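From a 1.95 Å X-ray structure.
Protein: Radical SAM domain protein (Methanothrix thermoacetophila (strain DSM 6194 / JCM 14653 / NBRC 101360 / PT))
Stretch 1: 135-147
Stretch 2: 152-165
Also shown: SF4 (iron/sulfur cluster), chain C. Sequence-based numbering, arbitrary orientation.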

# COMPACT_ATOMS: atom_id res chain seq x y z
N LEU A 135 5.34 17.63 -7.73
CA LEU A 135 4.93 16.70 -6.70
C LEU A 135 5.26 15.26 -7.08
O LEU A 135 5.09 14.84 -8.23
N ILE A 136 5.72 14.50 -6.10
CA ILE A 136 5.89 13.06 -6.26
C ILE A 136 4.53 12.41 -6.13
O ILE A 136 3.82 12.63 -5.14
N LEU A 137 4.16 11.60 -7.11
CA LEU A 137 2.86 10.95 -7.11
C LEU A 137 3.04 9.50 -6.66
O LEU A 137 3.90 8.78 -7.19
N CYS A 138 2.24 9.11 -5.69
CA CYS A 138 2.39 7.86 -4.96
C CYS A 138 1.03 7.20 -4.83
O CYS A 138 0.00 7.88 -4.78
N ILE A 139 1.02 5.87 -4.82
CA ILE A 139 -0.21 5.12 -4.57
C ILE A 139 0.12 3.92 -3.71
O ILE A 139 1.22 3.36 -3.75
N SER A 140 -0.88 3.50 -2.93
CA SER A 140 -0.89 2.26 -2.18
C SER A 140 -1.91 1.33 -2.82
O SER A 140 -2.90 1.79 -3.39
N THR A 141 -1.65 0.03 -2.77
CA THR A 141 -2.57 -0.93 -3.35
C THR A 141 -2.44 -2.26 -2.64
O THR A 141 -1.38 -2.60 -2.12
N ASN A 142 -3.54 -3.02 -2.63
CA ASN A 142 -3.44 -4.42 -2.22
C ASN A 142 -2.86 -5.29 -3.33
O ASN A 142 -2.61 -6.48 -3.10
N GLY A 143 -2.67 -4.74 -4.53
CA GLY A 143 -1.97 -5.43 -5.59
C GLY A 143 -2.85 -6.19 -6.56
O GLY A 143 -2.35 -6.60 -7.62
N LEU A 144 -4.12 -6.42 -6.22
CA LEU A 144 -4.96 -7.26 -7.08
C LEU A 144 -5.09 -6.68 -8.48
O LEU A 144 -5.01 -7.42 -9.47
N LEU A 145 -5.26 -5.37 -8.60
CA LEU A 145 -5.42 -4.75 -9.91
C LEU A 145 -4.13 -4.12 -10.43
O LEU A 145 -4.16 -3.43 -11.44
N LEU A 146 -3.00 -4.35 -9.75
CA LEU A 146 -1.75 -3.74 -10.18
C LEU A 146 -1.34 -4.18 -11.59
O LEU A 146 -0.94 -3.31 -12.39
N PRO A 147 -1.41 -5.46 -11.96
CA PRO A 147 -1.07 -5.81 -13.35
C PRO A 147 -1.95 -5.11 -14.36
O PRO A 147 -1.47 -4.70 -15.42
N ASP A 152 -1.54 2.44 -16.71
CA ASP A 152 -2.17 3.73 -16.45
C ASP A 152 -1.37 4.54 -15.44
O ASP A 152 -1.16 5.74 -15.62
N LEU A 153 -0.92 3.89 -14.36
CA LEU A 153 -0.15 4.58 -13.33
C LEU A 153 1.11 5.18 -13.92
O LEU A 153 1.48 6.33 -13.64
N ASP A 154 1.83 4.38 -14.72
CA ASP A 154 3.02 4.87 -15.40
C ASP A 154 2.71 6.05 -16.30
O ASP A 154 3.43 7.05 -16.31
N ARG A 155 1.62 5.96 -17.05
CA ARG A 155 1.34 7.00 -18.03
C ARG A 155 0.98 8.30 -17.33
O ARG A 155 1.26 9.39 -17.85
N ILE A 156 0.28 8.23 -16.18
CA ILE A 156 -0.09 9.43 -15.42
C ILE A 156 1.03 9.98 -14.54
O ILE A 156 0.84 11.04 -13.92
N GLY A 157 2.17 9.30 -14.44
CA GLY A 157 3.32 9.82 -13.72
C GLY A 157 3.56 9.32 -12.31
O GLY A 157 4.40 9.89 -11.60
N VAL A 158 2.87 8.27 -11.87
CA VAL A 158 3.15 7.68 -10.56
C VAL A 158 4.54 7.06 -10.58
O VAL A 158 4.86 6.25 -11.46
N THR A 159 5.37 7.43 -9.60
CA THR A 159 6.74 6.93 -9.52
C THR A 159 6.99 6.03 -8.32
O THR A 159 8.01 5.32 -8.30
N ASN A 160 6.10 6.02 -7.34
CA ASN A 160 6.28 5.27 -6.11
C ASN A 160 5.00 4.50 -5.86
O ASN A 160 3.91 5.06 -5.94
N ILE A 161 5.14 3.22 -5.51
CA ILE A 161 4.00 2.33 -5.35
C ILE A 161 4.20 1.51 -4.09
O ILE A 161 5.28 0.94 -3.88
N THR A 162 3.18 1.46 -3.24
CA THR A 162 3.19 0.58 -2.09
C THR A 162 2.22 -0.57 -2.35
O THR A 162 1.06 -0.34 -2.69
N VAL A 163 2.70 -1.79 -2.19
CA VAL A 163 1.86 -2.98 -2.29
C VAL A 163 1.84 -3.63 -0.92
O VAL A 163 2.90 -3.84 -0.33
N THR A 164 0.66 -3.98 -0.44
CA THR A 164 0.57 -4.74 0.81
C THR A 164 0.58 -6.22 0.46
O THR A 164 -0.36 -6.73 -0.16
N LEU A 165 1.64 -6.90 0.87
CA LEU A 165 1.87 -8.30 0.54
C LEU A 165 2.03 -9.05 1.85
O LEU A 165 3.05 -8.91 2.54

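Strand 136-141 and the strand that runs through I161 to T164 are parallel, laced by backbone hydrogen bonds such as T162 N to I139 O (2.8 Å). As in any beta strand, successive side chains point to alternate faces, and here the two faces differ greatly.

The face carrying I139, T141, I161 (m, t) and V163 (t) is greasy, and L146 and L153 (m, t) from helices cover it. I139 (chi1 p, chi2 off-well at 104°) leaves the sheet, but its end bends back toward the second stretch: CD1 lies 3.8 Å from both L153 CD1 and I161 CG2, while its CG1 meets V158 CG1 at 4.1 Å. L146 (t, p) points toward the second stretch, CD2 against V163 CG2 at 3.7 Å and CD1 against L153 CD1 at 4.1 Å, so one forked side chain fills the space between L153 and V163. T141 (t) serves both chemistries: its CG2 packs 3.8 Å from V163 CG2, while its OG1 accepts a hydrogen bond from G143 N (2.9 Å). At G143 a CB would come within 3.1 Å of V163 CG1, and the backbone angles independently call for glycine.

Near the start of the first strand, L137 (m, t) points toward the other stretch, setting CD1 3.7 Å from I156 O and CB 4.2 Å from V158 CG2. A water accepts from L137 N (2.9 Å) and donates to G157 O (3.0 Å) and T159 OG1 (2.7 Å), bridging the stretches. T159 OG1 in turn donates to N160 OD1 (2.8 Å).

The face of C138, S140, N160 and T162 meets the iron-sulfur cluster. C138 (t) binds FE4 through SG at 2.3 Å, as its soft thiolate suits iron. Compact S140 (t) and T162 (m) fit beside the cluster, with S140 CB 3.8 Å from S2 and T162 OG1 3.3 Å from S3. A second water lies 2.5 Å from both S140 OG and T164 OG1 and donates to T141 O (3.0 Å).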

# COMPACT_ATOMS: atom_id res chain seq x y z
CB LEU A 135 3.43 16.84 -6.43
CG LEU A 135 3.06 18.10 -5.66
CD1 LEU A 135 1.56 18.33 -5.67
CD2 LEU A 135 3.59 18.05 -4.23
CB ILE A 136 6.88 12.50 -5.23
CG1 ILE A 136 8.24 13.19 -5.36
CG2 ILE A 136 6.99 10.98 -5.34
CD1 ILE A 136 9.17 12.94 -4.19
CB LEU A 137 2.21 11.00 -8.50
CG LEU A 137 1.98 12.39 -9.09
CD1 LEU A 137 1.35 12.29 -10.46
CD2 LEU A 137 1.13 13.25 -8.16
CB CYS A 138 3.00 8.12 -3.56
SG CYS A 138 3.54 6.67 -2.60
CB ILE A 139 -0.92 4.66 -5.87
CG1 ILE A 139 -0.08 3.66 -6.66
CG2 ILE A 139 -1.32 5.83 -6.74
CD1 ILE A 139 -0.56 2.22 -6.53
CB SER A 140 -1.23 2.52 -0.71
OG SER A 140 -1.50 1.31 -0.00
CB THR A 141 -2.33 -1.11 -4.86
OG1 THR A 141 -3.25 -2.08 -5.40
CG2 THR A 141 -0.91 -1.57 -5.14
CB ASN A 142 -4.81 -4.93 -1.74
CG ASN A 142 -5.89 -4.88 -2.82
OD1 ASN A 142 -5.63 -5.10 -4.00
ND2 ASN A 142 -7.10 -4.59 -2.40
CB LEU A 144 -6.34 -7.44 -6.46
CG LEU A 144 -7.28 -8.32 -7.29
CD1 LEU A 144 -6.76 -9.74 -7.45
CD2 LEU A 144 -8.68 -8.33 -6.67
CB LEU A 145 -6.53 -3.70 -9.88
CG LEU A 145 -7.95 -4.27 -9.86
CD1 LEU A 145 -8.98 -3.16 -9.67
CD2 LEU A 145 -8.22 -5.05 -11.14
CB LEU A 146 -0.64 -4.02 -9.15
CG LEU A 146 0.68 -3.28 -9.40
CD1 LEU A 146 0.42 -1.81 -9.60
CD2 LEU A 146 1.66 -3.51 -8.27
CB PRO A 147 -1.27 -7.33 -13.40
CG PRO A 147 -1.22 -7.79 -12.01
CD PRO A 147 -1.69 -6.66 -11.15
CB ASP A 152 -3.60 3.52 -15.94
CG ASP A 152 -4.52 2.95 -16.99
OD1 ASP A 152 -4.12 2.92 -18.18
OD2 ASP A 152 -5.64 2.53 -16.64
CB LEU A 153 0.19 3.62 -12.20
CG LEU A 153 -0.96 3.13 -11.33
CD1 LEU A 153 -0.44 2.11 -10.33
CD2 LEU A 153 -1.64 4.29 -10.62
CB ASP A 154 3.61 3.75 -16.26
CG ASP A 154 5.08 3.95 -16.57
OD1 ASP A 154 5.66 4.98 -16.17
OD2 ASP A 154 5.66 3.09 -17.28
CB ARG A 155 0.26 6.52 -19.00
CG ARG A 155 0.04 7.38 -20.23
CD ARG A 155 -1.05 6.77 -21.12
NE ARG A 155 -2.37 6.86 -20.49
CZ ARG A 155 -3.07 5.95 -19.82
NH1 ARG A 155 -2.65 4.72 -19.59
NH2 ARG A 155 -4.26 6.33 -19.38
CB ILE A 156 -1.32 9.25 -14.51
CG1 ILE A 156 -1.01 8.37 -13.29
CG2 ILE A 156 -2.52 8.72 -15.30
CD1 ILE A 156 -2.25 7.98 -12.49
CB VAL A 158 2.07 6.66 -10.20
CG1 VAL A 158 2.46 5.86 -8.96
CG2 VAL A 158 0.74 7.35 -9.99
CB THR A 159 7.75 8.09 -9.46
OG1 THR A 159 7.38 8.99 -8.40
CG2 THR A 159 7.80 8.85 -10.78
CB ASN A 160 6.59 6.20 -4.93
CG ASN A 160 7.91 6.93 -5.07
OD1 ASN A 160 8.08 7.77 -5.96
ND2 ASN A 160 8.85 6.61 -4.19
CB ILE A 161 3.81 1.40 -6.57
CG1 ILE A 161 3.44 2.22 -7.81
CG2 ILE A 161 2.74 0.36 -6.29
CD1 ILE A 161 3.39 1.39 -9.08
CB THR A 162 2.78 1.33 -0.83
OG1 THR A 162 3.84 2.21 -0.43
CG2 THR A 162 2.50 0.35 0.31
CB VAL A 163 2.38 -3.95 -3.36
CG1 VAL A 163 1.49 -5.18 -3.44
CG2 VAL A 163 2.50 -3.26 -4.72
CB THR A 164 -0.66 -4.34 1.61
OG1 THR A 164 -0.52 -2.99 2.05
CG2 THR A 164 -0.79 -5.24 2.85
CB LEU A 165 3.10 -8.47 -0.35
CG LEU A 165 3.44 -9.88 -0.83
CD1 LEU A 165 2.30 -10.45 -1.67
CD2 LEU A 165 4.72 -9.85 -1.64
FE1 SF4 C . 1.94 4.98 1.51
FE2 SF4 C . 3.53 7.11 2.09
FE3 SF4 C . 0.89 7.46 1.51
FE4 SF4 C . 2.66 6.73 -0.48
S1 SF4 C . 2.64 8.71 0.69
S2 SF4 C . 0.56 5.86 -0.11
S3 SF4 C . 4.07 5.35 0.70
S4 SF4 C . 1.75 6.36 3.34
O HOH W 1 5.94 11.09 -9.36
O HOH W 2 -0.73 -1.08 0.38